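Local coordinates for protein 3'-5'-exonuclease (Saccharomyces cerevisiae, PDB 3E2V) that probably cuts double-stranded DNA as an endonuclease and trims it from the 3' end as a TatD-type metal-dependent exonuclease, at residues A[160-165]-A[199-204]; A[253-258]-A[272-277]. All coordinates share one frame; numbering follows the deposited sequence.

Contact 1: residues A[160-165]-A[199-204]; sequences GEIGLD and LFLHMR
Ile162 and Leu201 meet where two neighbouring parallel strands of the TatD TIM barrel, 156-165 and 199-204, run side by side. On this tight side Ile162 CG1 packs 3.8 Å from Leu201 CD2, and with Leu164 and Met203 these side chains face helices 174-187 and 207-219. Backbone bonds step between the strands, from Ile162 N to Phe200 O, His202 N to Ile162 O, Leu164 N to His202 O and Arg204 N to Leu164 O. Gly163 CA lies 3.2 Å from His202 O, where a CB would clash. Toward the metal centre, Glu161 CG, in the conformer given, sits at the edge of the Phe200 ring. The looser, watery part follows: in that conformer a water links Glu161 OE1 to His202 ND1, whose direct bond is weak. At the far end Asp165 has its CG anti to the backbone N (chi1 -169°), and Asp165 OD2 accepts a bond from His202 NE2 at 2.9 Å, the donor lying above the carboxylate plane. Arg204 grips the same carboxylate side-on in a salt bridge. An alanine in place of Asp165 would probably cost the Arg204 guanidinium this two-nitrogen grip and leave the His202 ring freer to turn. In that grip Arg204 NH1 meets the syn lone pair of Asp165 OD2 at 2.8 Å, while Arg204 NE reaches Asp165 OD1 at 3.1 Å.

Contact 2: residues A[253-258]-A[272-277]; sequences HSFTGS and IFIGVN. With MG (magnesium ion), chain E.
Ser254 OG accepts a hydrogen bond from Asn277 ND2 at 2.9 Å, the oxygen lying in the amide plane, and this joins the loop after strand 250-252 to the end of strand 272-276 beside the magnesium site of the barrel. In the first shell His253 NE2 binds the magnesium ion at 2.2 Å; Asp303 and four waters, one of them more distant, complete the coordination. With CG anti to the backbone N (chi1 162°), the imidazole of His253 carries NE2 to the metal, and its ring is stacked with that of Phe200, while Ser254 CB lies 3.5 Å above the centre of one face of the His253 ring. In the next shell, Glu301 takes hydrogen bonds from His253 ND1 and the Ser254 backbone N through OE2, and from Asn277 ND2 through OE1, so one carboxylate ties together ligand, loop and strand end. Farther along the loop, Phe255 N donates to Gly275 O at 2.9 Å, a nearly straight bond (166° at the hydrogen). Phe255 CB then packs 3.5 Å from Ile274 CG2, with Leu262 touching both side chains. Since His253 NE2 is taken by the magnesium, ND1 is the nitrogen left to donate to Glu301 OE2; the carboxylate would probably also make the imidazole a stronger electron donor to the metal.

In the fold
Contact 1 closes before contact 2 opens along the chain, and their centres lie 11 Å apart, both reaching the same parallel barrel sheet. Strand 250-252 sits between strands 199-204 and 272-276, so the four segments cover consecutive strands or the loop that leaves one of them. They meet directly: Leu201 O lies 2.9 Å from His253 N, a probable hydrogen bond, and Met203 CE packs 4.2 Å from Phe255 CE1. At the metal, one water belongs to both contacts. Together they bring to one nuclease centre, alongside Asp303, His253, which binds the ion here, and Glu161, a magnesium ligand of this protein that does not bind the ion in this model.

Contact 1: residues A[160-165]-A[199-204]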
loop_
_atom_site.group_PDB
_atom_site.type_symbol
_atom_site.label_atom_id
_atom_site.label_comp_id
_atom_site.label_asym_id
_atom_site.label_seq_id
_atom_site.Cartn_x
_atom_site.Cartn_y
_atom_site.Cartn_z
ATOM N N GLY A 160 6.565 2.560 4.609
ATOM C CA GLY A 160 5.584 1.479 4.700
ATOM C C GLY A 160 5.956 0.422 3.681
ATOM O O GLY A 160 6.976 0.585 3.019
ATOM N N GLU A 161 5.198 -0.670 3.533
ATOM C CA GLU A 161 4.006 -1.000 4.316
ATOM C C GLU A 161 4.390 -1.462 5.711
ATOM O O GLU A 161 5.121 -2.441 5.821
ATOM C CB GLU A 161 3.282 -2.164 3.644
ATOM C CG GLU A 161 2.542 -1.794 2.399
ATOM C CD GLU A 161 1.616 -2.893 1.917
ATOM O OE1 GLU A 161 0.796 -3.395 2.717
ATOM O OE2 GLU A 161 1.716 -3.246 0.727
ATOM N N ILE A 162 3.894 -0.790 6.753
ATOM C CA ILE A 162 4.119 -1.240 8.130
ATOM C C ILE A 162 2.791 -1.311 8.874
ATOM O O ILE A 162 1.851 -0.583 8.547
ATOM C CB ILE A 162 5.124 -0.331 8.882
ATOM C CG1 ILE A 162 4.628 1.117 8.964
ATOM C CG2 ILE A 162 6.503 -0.376 8.194
ATOM C CD1 ILE A 162 5.516 2.033 9.824
ATOM N N GLY A 163 2.701 -2.200 9.852
ATOM C CA GLY A 163 1.481 -2.283 10.634
ATOM C C GLY A 163 1.297 -3.634 11.261
ATOM O O GLY A 163 2.266 -4.269 11.693
ATOM N N LEU A 164 0.044 -4.076 11.297
ATOM C CA LEU A 164 -0.325 -5.311 11.987
ATOM C C LEU A 164 -1.241 -6.145 11.109
ATOM O O LEU A 164 -2.115 -5.589 10.429
ATOM C CB LEU A 164 -1.028 -4.988 13.311
ATOM C CG LEU A 164 -0.272 -4.153 14.342
ATOM C CD1 LEU A 164 -1.132 -3.907 15.584
ATOM C CD2 LEU A 164 1.002 -4.865 14.761
ATOM N N ASP A 165 -1.062 -7.466 11.129
ATOM C CA ASP A 165 -1.923 -8.364 10.361
ATOM C C ASP A 165 -2.181 -9.620 11.156
ATOM O O ASP A 165 -1.380 -10.542 11.154
ATOM C CB ASP A 165 -1.268 -8.711 9.023
ATOM C CG ASP A 165 -2.222 -9.430 8.067
ATOM O OD1 ASP A 165 -3.165 -10.100 8.524
ATOM O OD2 ASP A 165 -2.032 -9.305 6.838
ATOM N N LEU A 199 2.929 7.962 6.089
ATOM C CA LEU A 199 3.016 6.549 6.416
ATOM C C LEU A 199 1.996 5.751 5.625
ATOM O O LEU A 199 0.826 6.149 5.507
ATOM C CB LEU A 199 2.823 6.314 7.921
ATOM C CG LEU A 199 3.822 7.023 8.851
ATOM C CD1 LEU A 199 3.521 6.657 10.302
ATOM C CD2 LEU A 199 5.232 6.617 8.531
ATOM N N PHE A 200 2.451 4.620 5.106
ATOM C CA PHE A 200 1.628 3.698 4.351
ATOM C C PHE A 200 1.431 2.477 5.233
ATOM O O PHE A 200 2.346 1.664 5.413
ATOM C CB PHE A 200 2.333 3.383 3.017
ATOM C CG PHE A 200 1.489 2.618 2.043
ATOM C CD1 PHE A 200 0.532 3.259 1.272
ATOM C CD2 PHE A 200 1.642 1.266 1.901
ATOM C CE1 PHE A 200 -0.238 2.547 0.365
ATOM C CE2 PHE A 200 0.854 0.540 0.996
ATOM C CZ PHE A 200 -0.073 1.187 0.221
ATOM N N LEU A 201 0.243 2.394 5.827
ATOM C CA LEU A 201 -0.012 1.506 6.961
ATOM C C LEU A 201 -0.891 0.335 6.564
ATOM O O LEU A 201 -1.839 0.479 5.793
ATOM C CB LEU A 201 -0.663 2.319 8.072
ATOM C CG LEU A 201 0.140 3.483 8.649
ATOM C CD1 LEU A 201 -0.763 4.474 9.388
ATOM C CD2 LEU A 201 1.318 3.007 9.504
ATOM N N HIS A 202 -0.537 -0.826 7.109
ATOM C CA HIS A 202 -1.274 -2.080 6.916
ATOM C C HIS A 202 -2.006 -2.417 8.216
ATOM O O HIS A 202 -1.423 -2.417 9.304
ATOM C CB HIS A 202 -0.299 -3.198 6.511
ATOM C CG HIS A 202 -0.961 -4.512 6.234
ATOM N ND1 HIS A 202 -1.371 -4.886 4.974
ATOM C CD2 HIS A 202 -1.267 -5.545 7.053
ATOM C CE1 HIS A 202 -1.928 -6.084 5.031
ATOM N NE2 HIS A 202 -1.874 -6.507 6.281
ATOM N N MET A 203 -3.297 -2.696 8.110
ATOM C CA MET A 203 -4.066 -3.149 9.247
ATOM C C MET A 203 -5.050 -4.203 8.753
ATOM O O MET A 203 -5.907 -3.939 7.879
ATOM C CB MET A 203 -4.827 -1.989 9.912
ATOM C CG MET A 203 -5.508 -2.316 11.253
ATOM S SD MET A 203 -7.060 -3.262 11.122
ATOM C CE MET A 203 -8.185 -1.963 10.576
ATOM N N ARG A 204 -4.944 -5.385 9.332
ATOM C CA ARG A 204 -5.958 -6.410 9.132
ATOM C C ARG A 204 -6.276 -7.080 10.454
ATOM O O ARG A 204 -5.382 -7.623 11.099
ATOM C CB ARG A 204 -5.467 -7.448 8.150
ATOM C CG ARG A 204 -6.499 -8.528 7.883
ATOM C CD ARG A 204 -6.438 -9.001 6.451
ATOM N NE ARG A 204 -5.107 -9.516 6.131
ATOM C CZ ARG A 204 -4.723 -9.909 4.919
ATOM N NH1 ARG A 204 -3.492 -10.355 4.737
ATOM N NH2 ARG A 204 -5.569 -9.846 3.894
HETATM O O HOH W 1 -0.994 -5.155 1.973
#

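Contact 2: residues A[253-258]-A[272-277]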
loop_
_atom_site.group_PDB
_atom_site.type_symbol
_atom_site.label_atom_id
_atom_site.label_comp_id
_atom_site.label_asym_id
_atom_site.label_seq_id
_atom_site.Cartn_x
_atom_site.Cartn_y
_atom_site.Cartn_z
ATOM N N HIS A 253 -3.985 1.563 4.201
ATOM C CA HIS A 253 -4.097 0.871 2.900
ATOM C C HIS A 253 -5.144 -0.237 2.943
ATOM O O HIS A 253 -5.340 -0.899 3.971
ATOM C CB HIS A 253 -2.672 0.328 2.517
ATOM C CG HIS A 253 -2.611 -0.751 1.464
ATOM N ND1 HIS A 253 -3.138 -0.612 0.192
ATOM C CD2 HIS A 253 -1.987 -1.962 1.479
ATOM C CE1 HIS A 253 -2.881 -1.704 -0.513
ATOM N NE2 HIS A 253 -2.193 -2.542 0.245
ATOM N N SER A 254 -5.832 -0.433 1.823
ATOM C CA SER A 254 -6.617 -1.656 1.616
ATOM C C SER A 254 -7.585 -1.959 2.768
ATOM O O SER A 254 -7.585 -3.057 3.330
ATOM C CB SER A 254 -5.668 -2.844 1.371
ATOM O OG SER A 254 -6.402 -3.952 0.858
ATOM N N PHE A 255 -8.396 -0.964 3.125
ATOM C CA PHE A 255 -9.296 -1.098 4.257
ATOM C C PHE A 255 -10.483 -2.016 3.977
ATOM O O PHE A 255 -11.226 -1.804 3.012
ATOM C CB PHE A 255 -9.823 0.270 4.678
ATOM C CG PHE A 255 -10.752 0.193 5.850
ATOM C CD1 PHE A 255 -10.239 -0.048 7.125
ATOM C CD2 PHE A 255 -12.130 0.310 5.688
ATOM C CE1 PHE A 255 -11.083 -0.134 8.233
ATOM C CE2 PHE A 255 -12.983 0.214 6.812
ATOM C CZ PHE A 255 -12.450 -0.005 8.069
ATOM N N THR A 256 -10.687 -3.007 4.852
ATOM C CA THR A 256 -11.819 -3.938 4.698
ATOM C C THR A 256 -12.543 -4.186 6.026
ATOM O O THR A 256 -13.291 -5.169 6.162
ATOM C CB THR A 256 -11.362 -5.304 4.141
ATOM O OG1 THR A 256 -10.453 -5.894 5.067
ATOM C CG2 THR A 256 -10.686 -5.155 2.769
ATOM N N GLY A 257 -12.333 -3.295 6.992
ATOM C CA GLY A 257 -12.892 -3.456 8.332
ATOM C C GLY A 257 -14.351 -3.057 8.495
ATOM O O GLY A 257 -15.059 -2.720 7.538
ATOM N N SER A 258 -14.804 -3.124 9.737
ATOM C CA SER A 258 -16.178 -2.833 10.059
ATOM C C SER A 258 -16.435 -1.339 10.200
ATOM O O SER A 258 -15.500 -0.537 10.237
ATOM C CB SER A 258 -16.522 -3.530 11.371
ATOM O OG SER A 258 -15.868 -2.889 12.456
ATOM N N ILE A 272 -5.697 10.770 9.292
ATOM C CA ILE A 272 -5.943 9.394 8.836
ATOM C C ILE A 272 -6.709 9.444 7.518
ATOM O O ILE A 272 -7.722 10.152 7.392
ATOM C CB ILE A 272 -6.738 8.601 9.890
ATOM C CG1 ILE A 272 -5.799 8.094 10.988
ATOM C CG2 ILE A 272 -7.531 7.419 9.255
ATOM C CD1 ILE A 272 -4.950 6.880 10.602
ATOM N N PHE A 273 -6.199 8.698 6.539
ATOM C CA PHE A 273 -6.876 8.497 5.260
ATOM C C PHE A 273 -7.135 7.016 5.089
ATOM O O PHE A 273 -6.401 6.193 5.643
ATOM C CB PHE A 273 -6.012 9.005 4.095
ATOM C CG PHE A 273 -5.864 10.481 4.073
ATOM C CD1 PHE A 273 -6.640 11.244 3.213
ATOM C CD2 PHE A 273 -4.984 11.102 4.940
ATOM C CE1 PHE A 273 -6.540 12.624 3.212
ATOM C CE2 PHE A 273 -4.864 12.487 4.962
ATOM C CZ PHE A 273 -5.651 13.249 4.104
ATOM N N ILE A 274 -8.143 6.684 4.279
ATOM C CA ILE A 274 -8.581 5.294 4.114
ATOM C C ILE A 274 -8.446 4.901 2.652
ATOM O O ILE A 274 -9.067 5.512 1.772
ATOM C CB ILE A 274 -10.053 5.111 4.549
ATOM C CG1 ILE A 274 -10.308 5.656 5.974
ATOM C CG2 ILE A 274 -10.457 3.658 4.405
ATOM C CD1 ILE A 274 -9.558 4.939 7.127
ATOM N N GLY A 275 -7.605 3.898 2.390
ATOM C CA GLY A 275 -7.442 3.355 1.038
ATOM C C GLY A 275 -8.523 2.340 0.698
ATOM O O GLY A 275 -8.812 1.424 1.482
ATOM N N VAL A 276 -9.110 2.514 -0.487
ATOM C CA VAL A 276 -10.223 1.693 -0.955
ATOM C C VAL A 276 -9.854 1.063 -2.298
ATOM O O VAL A 276 -9.526 1.757 -3.259
ATOM C CB VAL A 276 -11.487 2.563 -1.108
ATOM C CG1 VAL A 276 -12.648 1.797 -1.786
ATOM C CG2 VAL A 276 -11.926 3.092 0.254
ATOM N N ASN A 277 -9.883 -0.270 -2.330
ATOM C CA ASN A 277 -9.659 -1.027 -3.548
ATOM C C ASN A 277 -10.805 -2.028 -3.736
ATOM O O ASN A 277 -11.790 -1.998 -2.999
ATOM C CB ASN A 277 -8.303 -1.749 -3.482
ATOM C CG ASN A 277 -8.188 -2.686 -2.283
ATOM O OD1 ASN A 277 -9.134 -3.403 -1.939
ATOM N ND2 ASN A 277 -7.023 -2.715 -1.665
HETATM MG MG MG E . -1.833 -4.624 -0.405
HETATM O O HOH W 2 -3.433 -5.544 0.394
HETATM O O HOH W 3 -1.205 -6.482 -1.041
HETATM O O HOH W 4 0.010 -3.957 -1.029
HETATM O O HOH W 1 -0.994 -5.155 1.973
#